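HupZ (Streptococcus sp. 'group A', PDB 5ESC) degrades heme in vitro and is a dimeric split-barrel protein related to the pyridoxamine 5'-phosphate oxidases. Local coordinates at residues T85-A93 against G102-I110; Q13-A22 against N55-F66. All coordinates share one frame; numbering follows the deposited sequence.

Contact 1: T85-A93 against G102-I110; sequences TEGAYYEAA and GVPKAVGII
Tyr90 and Pro104 make the one hydrogen bond of this contact. Tyr90 OH donates to Pro104 O at 2.7 Å, and the donor is tilted 22° from the carbonyl plane. The Tyr90 side chain extends with CG anti to the backbone N (chi1 178°), which carries the ring along the backbone of Pro104 to Ala106, where the loop runs into the strand. Pro104 O and Val107 N lie at the ring edge, and Pro104 CG packs 3.9 Å from Tyr90 CE1. Thr85 O lies above one face of the same ring, toward its rim.

Tyr89 turns its ring to Ile109 instead. Ile109 CG1 sits over one ring face, 4.1 Å from the centroid, a CH-pi contact. Ile109 CD1 comes 3.6 Å from Tyr89 CD2. Val107 packs under the helix where Tyr89 and Tyr90 join: Val107 CG1 lies 3.5 Å from Tyr90 N, and Val107 CG2 is 3.8 Å from Ala93 CB.

Further out, Trp37 meets the Tyr89 ring edge-to-face. Lys105 and Ala106 form a classic beta bulge opposite Glu46. Gly87 is the N-cap residue of helix 88-97. The helix is thus held on the sheet mainly by apolar packing, with one phenol-to-carbonyl bond tying it to the loop just before strand 106-117.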
# COMPACT_ATOMS: atom_id res chain seq x y z
N THR A 85 0.76 21.28 -12.25
CA THR A 85 1.48 22.31 -11.49
C THR A 85 0.85 23.72 -11.63
O THR A 85 1.39 24.70 -11.13
CB THR A 85 2.93 22.31 -11.92
OG1 THR A 85 3.00 22.56 -13.33
CG2 THR A 85 3.67 20.97 -11.58
N GLU A 86 -0.30 23.82 -12.26
CA GLU A 86 -0.98 25.07 -12.43
C GLU A 86 -2.43 24.72 -12.69
O GLU A 86 -2.71 23.58 -13.10
CB GLU A 86 -0.34 25.88 -13.61
CG GLU A 86 0.22 25.00 -14.76
CD GLU A 86 0.67 25.77 -15.99
OE1 GLU A 86 1.69 26.48 -15.93
OE2 GLU A 86 0.04 25.63 -17.06
N GLY A 87 -3.34 25.68 -12.51
CA GLY A 87 -4.77 25.48 -12.83
C GLY A 87 -5.55 25.26 -11.55
O GLY A 87 -5.01 25.33 -10.43
N ALA A 88 -6.83 25.04 -11.67
CA ALA A 88 -7.74 25.01 -10.51
C ALA A 88 -7.47 23.95 -9.49
O ALA A 88 -7.76 24.16 -8.32
CB ALA A 88 -9.18 24.88 -11.04
N TYR A 89 -7.00 22.72 -9.91
CA TYR A 89 -6.75 21.73 -8.95
C TYR A 89 -5.53 22.18 -8.10
O TYR A 89 -5.51 22.05 -6.88
CB TYR A 89 -6.43 20.42 -9.56
CG TYR A 89 -7.55 19.69 -10.20
CD1 TYR A 89 -8.61 19.24 -9.46
CD2 TYR A 89 -7.50 19.39 -11.59
CE1 TYR A 89 -9.62 18.42 -10.08
CE2 TYR A 89 -8.48 18.59 -12.20
CZ TYR A 89 -9.56 18.15 -11.44
OH TYR A 89 -10.50 17.42 -12.14
N TYR A 90 -4.52 22.65 -8.75
CA TYR A 90 -3.31 23.09 -8.08
C TYR A 90 -3.57 24.26 -7.13
O TYR A 90 -3.08 24.27 -6.04
CB TYR A 90 -2.22 23.43 -9.12
CG TYR A 90 -0.98 23.93 -8.44
CD1 TYR A 90 -0.19 23.05 -7.73
CD2 TYR A 90 -0.69 25.29 -8.37
CE1 TYR A 90 0.95 23.47 -7.05
CE2 TYR A 90 0.47 25.72 -7.70
CZ TYR A 90 1.23 24.79 -6.99
OH TYR A 90 2.35 25.13 -6.29
N GLU A 91 -4.31 25.27 -7.58
CA GLU A 91 -4.66 26.41 -6.71
C GLU A 91 -5.47 26.00 -5.48
O GLU A 91 -5.20 26.46 -4.37
CB GLU A 91 -5.36 27.55 -7.52
CG GLU A 91 -4.49 28.15 -8.61
CD GLU A 91 -3.21 28.82 -8.09
OE1 GLU A 91 -3.33 29.57 -7.08
OE2 GLU A 91 -2.07 28.57 -8.66
N ALA A 92 -6.39 25.01 -5.65
CA ALA A 92 -7.05 24.42 -4.50
C ALA A 92 -6.05 23.74 -3.53
O ALA A 92 -6.19 23.86 -2.30
CB ALA A 92 -8.12 23.40 -4.88
N ALA A 93 -5.10 22.94 -4.07
CA ALA A 93 -4.14 22.25 -3.28
C ALA A 93 -3.29 23.26 -2.41
O ALA A 93 -2.95 23.02 -1.21
CB ALA A 93 -3.23 21.41 -4.16
N GLY A 102 3.79 22.64 3.97
CA GLY A 102 4.38 23.58 2.99
C GLY A 102 3.57 23.72 1.67
O GLY A 102 2.58 23.01 1.42
N VAL A 103 4.00 24.65 0.86
CA VAL A 103 3.41 24.94 -0.45
C VAL A 103 3.61 23.72 -1.36
O VAL A 103 4.71 23.22 -1.48
CB VAL A 103 4.08 26.13 -1.11
CG1 VAL A 103 3.32 26.52 -2.37
CG2 VAL A 103 4.14 27.31 -0.10
N PRO A 104 2.54 23.25 -2.02
CA PRO A 104 2.84 22.04 -2.82
C PRO A 104 3.72 22.33 -4.00
O PRO A 104 3.57 23.35 -4.59
CB PRO A 104 1.44 21.55 -3.29
CG PRO A 104 0.63 22.77 -3.24
CD PRO A 104 1.13 23.63 -2.09
N LYS A 105 4.55 21.41 -4.42
CA LYS A 105 5.22 21.52 -5.68
C LYS A 105 4.19 21.21 -6.81
O LYS A 105 4.27 21.73 -7.91
CB LYS A 105 6.32 20.49 -5.76
CG LYS A 105 7.56 20.81 -4.95
CD LYS A 105 8.66 19.74 -5.19
CE LYS A 105 10.03 20.36 -4.74
NZ LYS A 105 10.80 19.51 -3.84
N ALA A 106 3.22 20.36 -6.53
CA ALA A 106 2.25 19.98 -7.59
C ALA A 106 1.02 19.41 -6.95
O ALA A 106 1.00 19.23 -5.73
CB ALA A 106 2.89 18.98 -8.56
N VAL A 107 -0.00 19.08 -7.75
CA VAL A 107 -1.11 18.33 -7.24
C VAL A 107 -1.23 16.99 -8.04
O VAL A 107 -1.04 16.99 -9.26
CB VAL A 107 -2.44 19.18 -7.35
CG1 VAL A 107 -2.81 19.63 -8.78
CG2 VAL A 107 -3.60 18.49 -6.61
N GLY A 108 -1.51 15.91 -7.37
CA GLY A 108 -1.75 14.61 -7.98
C GLY A 108 -3.27 14.51 -8.14
O GLY A 108 -3.99 14.84 -7.21
N ILE A 109 -3.78 14.01 -9.27
CA ILE A 109 -5.20 13.98 -9.47
C ILE A 109 -5.49 12.54 -9.91
O ILE A 109 -4.83 12.11 -10.88
CB ILE A 109 -5.57 14.87 -10.57
CG1 ILE A 109 -5.39 16.34 -10.19
CG2 ILE A 109 -7.11 14.79 -10.86
CD1 ILE A 109 -4.79 17.01 -11.38
N ILE A 110 -6.37 11.82 -9.24
CA ILE A 110 -6.54 10.40 -9.51
C ILE A 110 -7.95 10.31 -10.07
O ILE A 110 -8.87 10.63 -9.38
CB ILE A 110 -6.41 9.56 -8.27
CG1 ILE A 110 -4.97 9.54 -7.70
CG2 ILE A 110 -6.73 8.10 -8.47
CD1 ILE A 110 -4.51 10.81 -7.08

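Contact 2: Q13-A22 against N55-F66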
# COMPACT_ATOMS: atom_id res chain seq x y z
N GLN A 13 -8.97 7.26 7.56
CA GLN A 13 -7.80 6.38 7.45
C GLN A 13 -6.77 7.01 6.48
O GLN A 13 -7.08 7.93 5.72
CB GLN A 13 -8.21 4.97 6.99
CG GLN A 13 -9.33 4.29 7.79
CD GLN A 13 -8.96 4.13 9.26
OE1 GLN A 13 -7.78 4.10 9.61
NE2 GLN A 13 -9.97 4.15 10.13
N LEU A 14 -5.54 6.55 6.61
CA LEU A 14 -4.43 6.91 5.76
C LEU A 14 -4.49 6.22 4.39
O LEU A 14 -4.49 4.95 4.29
CB LEU A 14 -3.13 6.48 6.43
CG LEU A 14 -1.81 6.94 5.83
CD1 LEU A 14 -1.93 8.43 5.57
CD2 LEU A 14 -0.63 6.68 6.74
N ALA A 15 -4.43 7.03 3.35
CA ALA A 15 -4.35 6.54 1.94
C ALA A 15 -3.02 5.88 1.74
O ALA A 15 -1.97 6.51 1.97
CB ALA A 15 -4.50 7.70 0.99
N MET A 16 -3.02 4.62 1.42
CA MET A 16 -1.79 3.99 0.97
C MET A 16 -1.84 3.83 -0.55
O MET A 16 -2.85 3.25 -1.15
CB MET A 16 -1.56 2.64 1.71
CG MET A 16 -1.50 2.81 3.22
SD MET A 16 0.03 3.61 3.75
CE MET A 16 1.27 2.92 2.69
N VAL A 17 -0.78 4.27 -1.20
CA VAL A 17 -0.73 4.40 -2.67
C VAL A 17 0.29 3.53 -3.29
O VAL A 17 1.46 3.58 -2.94
CB VAL A 17 -0.48 5.87 -3.12
CG1 VAL A 17 -0.35 5.94 -4.66
CG2 VAL A 17 -1.55 6.81 -2.49
N ALA A 18 -0.13 2.69 -4.25
CA ALA A 18 0.74 1.89 -5.00
C ALA A 18 0.87 2.33 -6.47
O ALA A 18 -0.18 2.54 -7.15
CB ALA A 18 0.27 0.41 -4.96
N THR A 19 2.08 2.35 -7.01
CA THR A 19 2.31 2.73 -8.42
C THR A 19 3.35 1.75 -8.94
O THR A 19 3.82 0.88 -8.17
CB THR A 19 2.81 4.20 -8.50
OG1 THR A 19 3.97 4.35 -7.66
CG2 THR A 19 1.69 5.23 -8.13
N VAL A 20 3.84 1.93 -10.14
CA VAL A 20 4.81 1.04 -10.76
C VAL A 20 5.74 1.87 -11.63
O VAL A 20 5.32 2.91 -12.19
CB VAL A 20 4.08 -0.06 -11.55
CG1 VAL A 20 3.26 0.54 -12.67
CG2 VAL A 20 5.09 -1.03 -12.13
N ASP A 21 7.03 1.56 -11.63
CA ASP A 21 7.97 2.29 -12.49
C ASP A 21 8.02 1.69 -13.89
O ASP A 21 7.33 0.68 -14.18
CB ASP A 21 9.36 2.43 -11.85
CG ASP A 21 10.18 1.17 -11.91
OD1 ASP A 21 9.75 0.18 -12.51
OD2 ASP A 21 11.27 1.18 -11.31
N ALA A 22 8.79 2.33 -14.78
CA ALA A 22 8.92 1.87 -16.17
C ALA A 22 9.50 0.45 -16.31
O ALA A 22 9.12 -0.27 -17.20
CB ALA A 22 9.74 2.86 -16.96
N ASN A 55 6.54 7.78 -11.05
CA ASN A 55 5.77 6.68 -11.62
C ASN A 55 4.47 7.21 -12.25
O ASN A 55 4.10 6.78 -13.36
CB ASN A 55 5.47 5.64 -10.54
CG ASN A 55 6.71 4.86 -10.08
OD1 ASN A 55 7.78 4.96 -10.63
ND2 ASN A 55 6.54 4.08 -9.02
N ILE A 56 3.73 8.07 -11.52
CA ILE A 56 2.51 8.72 -12.12
C ILE A 56 2.80 9.44 -13.47
O ILE A 56 2.14 9.22 -14.48
CB ILE A 56 1.76 9.66 -11.15
CG1 ILE A 56 1.09 8.83 -10.02
CG2 ILE A 56 0.75 10.54 -11.86
CD1 ILE A 56 0.81 9.64 -8.79
N GLU A 57 3.85 10.23 -13.48
CA GLU A 57 4.26 10.90 -14.72
C GLU A 57 4.72 9.92 -15.78
O GLU A 57 4.42 10.15 -16.93
CB GLU A 57 5.36 11.98 -14.44
CG GLU A 57 4.84 13.03 -13.49
CD GLU A 57 5.85 14.15 -13.18
OE1 GLU A 57 6.82 14.23 -13.91
OE2 GLU A 57 5.69 14.96 -12.25
N ASP A 58 5.40 8.83 -15.41
CA ASP A 58 5.79 7.81 -16.38
C ASP A 58 4.61 7.07 -17.05
O ASP A 58 4.60 6.88 -18.27
CB ASP A 58 6.72 6.74 -15.82
CG ASP A 58 7.15 5.71 -16.88
OD1 ASP A 58 8.00 6.07 -17.73
OD2 ASP A 58 6.60 4.56 -16.92
N ASN A 59 3.65 6.62 -16.26
CA ASN A 59 2.60 5.71 -16.83
C ASN A 59 1.20 5.88 -16.24
O ASN A 59 0.28 5.22 -16.63
CB ASN A 59 3.08 4.25 -16.71
CG ASN A 59 3.34 3.86 -15.26
OD1 ASN A 59 2.40 3.86 -14.40
ND2 ASN A 59 4.61 3.59 -14.93
N GLY A 60 1.06 6.71 -15.23
CA GLY A 60 -0.30 6.98 -14.73
C GLY A 60 -0.95 5.97 -13.82
O GLY A 60 -1.99 6.33 -13.21
N LYS A 61 -0.40 4.75 -13.70
CA LYS A 61 -1.15 3.66 -13.04
C LYS A 61 -1.15 3.81 -11.56
O LYS A 61 -0.10 4.15 -10.96
CB LYS A 61 -0.61 2.32 -13.37
CG LYS A 61 -0.70 1.97 -14.88
CD LYS A 61 -0.11 0.59 -15.13
CE LYS A 61 -0.45 0.02 -16.50
NZ LYS A 61 0.54 0.57 -17.43
N ILE A 62 -2.33 3.66 -10.96
CA ILE A 62 -2.41 3.87 -9.53
C ILE A 62 -3.46 3.07 -8.85
O ILE A 62 -4.51 2.82 -9.45
CB ILE A 62 -2.53 5.39 -9.19
CG1 ILE A 62 -2.38 5.62 -7.69
CG2 ILE A 62 -3.82 5.97 -9.71
CD1 ILE A 62 -1.84 7.01 -7.45
N GLU A 63 -3.20 2.64 -7.62
CA GLU A 63 -4.21 2.04 -6.76
C GLU A 63 -4.05 2.60 -5.41
O GLU A 63 -2.92 2.82 -4.96
CB GLU A 63 -4.15 0.48 -6.69
CG GLU A 63 -4.10 -0.19 -8.06
CD GLU A 63 -4.58 -1.65 -8.10
OE1 GLU A 63 -4.68 -2.24 -6.98
OE2 GLU A 63 -4.86 -2.17 -9.27
N ILE A 64 -5.17 2.92 -4.77
CA ILE A 64 -5.11 3.52 -3.48
C ILE A 64 -5.93 2.66 -2.57
O ILE A 64 -7.09 2.29 -2.92
CB ILE A 64 -5.76 4.95 -3.45
CG1 ILE A 64 -5.23 5.87 -4.54
CG2 ILE A 64 -5.65 5.57 -2.05
CD1 ILE A 64 -6.17 7.06 -4.72
N ALA A 65 -5.39 2.38 -1.39
CA ALA A 65 -6.11 1.62 -0.38
C ALA A 65 -6.37 2.38 0.93
O ALA A 65 -5.51 3.13 1.41
CB ALA A 65 -5.42 0.26 -0.16
N PHE A 66 -7.58 2.22 1.48
CA PHE A 66 -7.95 2.76 2.75
C PHE A 66 -8.48 1.59 3.58
O PHE A 66 -9.40 0.89 3.11
CB PHE A 66 -9.10 3.78 2.62
CG PHE A 66 -8.70 5.03 1.95
CD1 PHE A 66 -8.11 6.02 2.68
CD2 PHE A 66 -8.85 5.18 0.57
CE1 PHE A 66 -7.78 7.22 2.09
CE2 PHE A 66 -8.49 6.37 -0.03
CZ PHE A 66 -7.93 7.37 0.73
O HOH W 1 2.49 3.96 -11.74
O HOH W 2 9.20 5.31 -13.43
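The Phe66 ring has Gln13 O at its edge, in the ring plane and 3.7 Å from CD1. Ala15 CB approaches the ring obliquely, 3.5 Å from Phe66 CZ. The Asn55 amide lies against the Val20 peptide, with Val20 O 3.2 Å from Asn55 CG. Asn55 ND2 gives, within the amide plane, a nearly straight 2.9 Å bond to Thr19 OG1. Asn55 OD1 accepts from Gln51, so both ends of the amide are used. The Asn59 amide points ND2 at Val20 O at 2.9 Å. That bond is straight at the hydrogen (177°), but the donor stands 44° above the carbonyl plane. ND2 also reaches Asp58 OD2, while OD1 accepts from Lys61 N in an Asx turn. With CG between the backbone N and the carbonyl carbon (chi1 59°), Asn59 brings its amide to Val20.

Strands 15-20 and 61-68 are antiparallel neighbours in the sheet of this split-barrel fold. Met16-Ala65 and Ala18-Glu63 are hydrogen-bonded pairs, and Val17-Ile64 between them is a non-hydrogen-bonded pair. On the Val17 face, Val17 CG1 presses tightly on Ile62 CD1, at 3.3 Å. The other face carries Met16, Ala18, Glu63 and Ala65. There Glu63 forms a salt bridge with Arg76 and a hydrogen bond with Gln25 of the second subunit. A water accepts from Val20 N at 2.9 Å and lies near Asn59 OD1 and Lys61 O. Gly24 of the second subunit packs on Val20 and Lys61.

In the sequence both segments of contact 2 come before those of contact 1. Their centres are about 17 Å apart. The two share one antiparallel sheet, where strand 73-84 lies between strand 61-68 of contact 2 and strand 106-117 of contact 1. They meet directly where Ile110 CG2 packs on Ile62 CG2 at 3.8 Å and on Ile64 CD1. Contact 1 sets helix 88-97 on strand 106-117; contact 2 pairs two strands and adds the end of helix 51-59. Arg53 of the latter helix also touches Thr85, Lys105 and Ala106. The second subunit reaches contact 2 but not contact 1, so strands 15-20 and 61-68 lie on the dimer side of the fold.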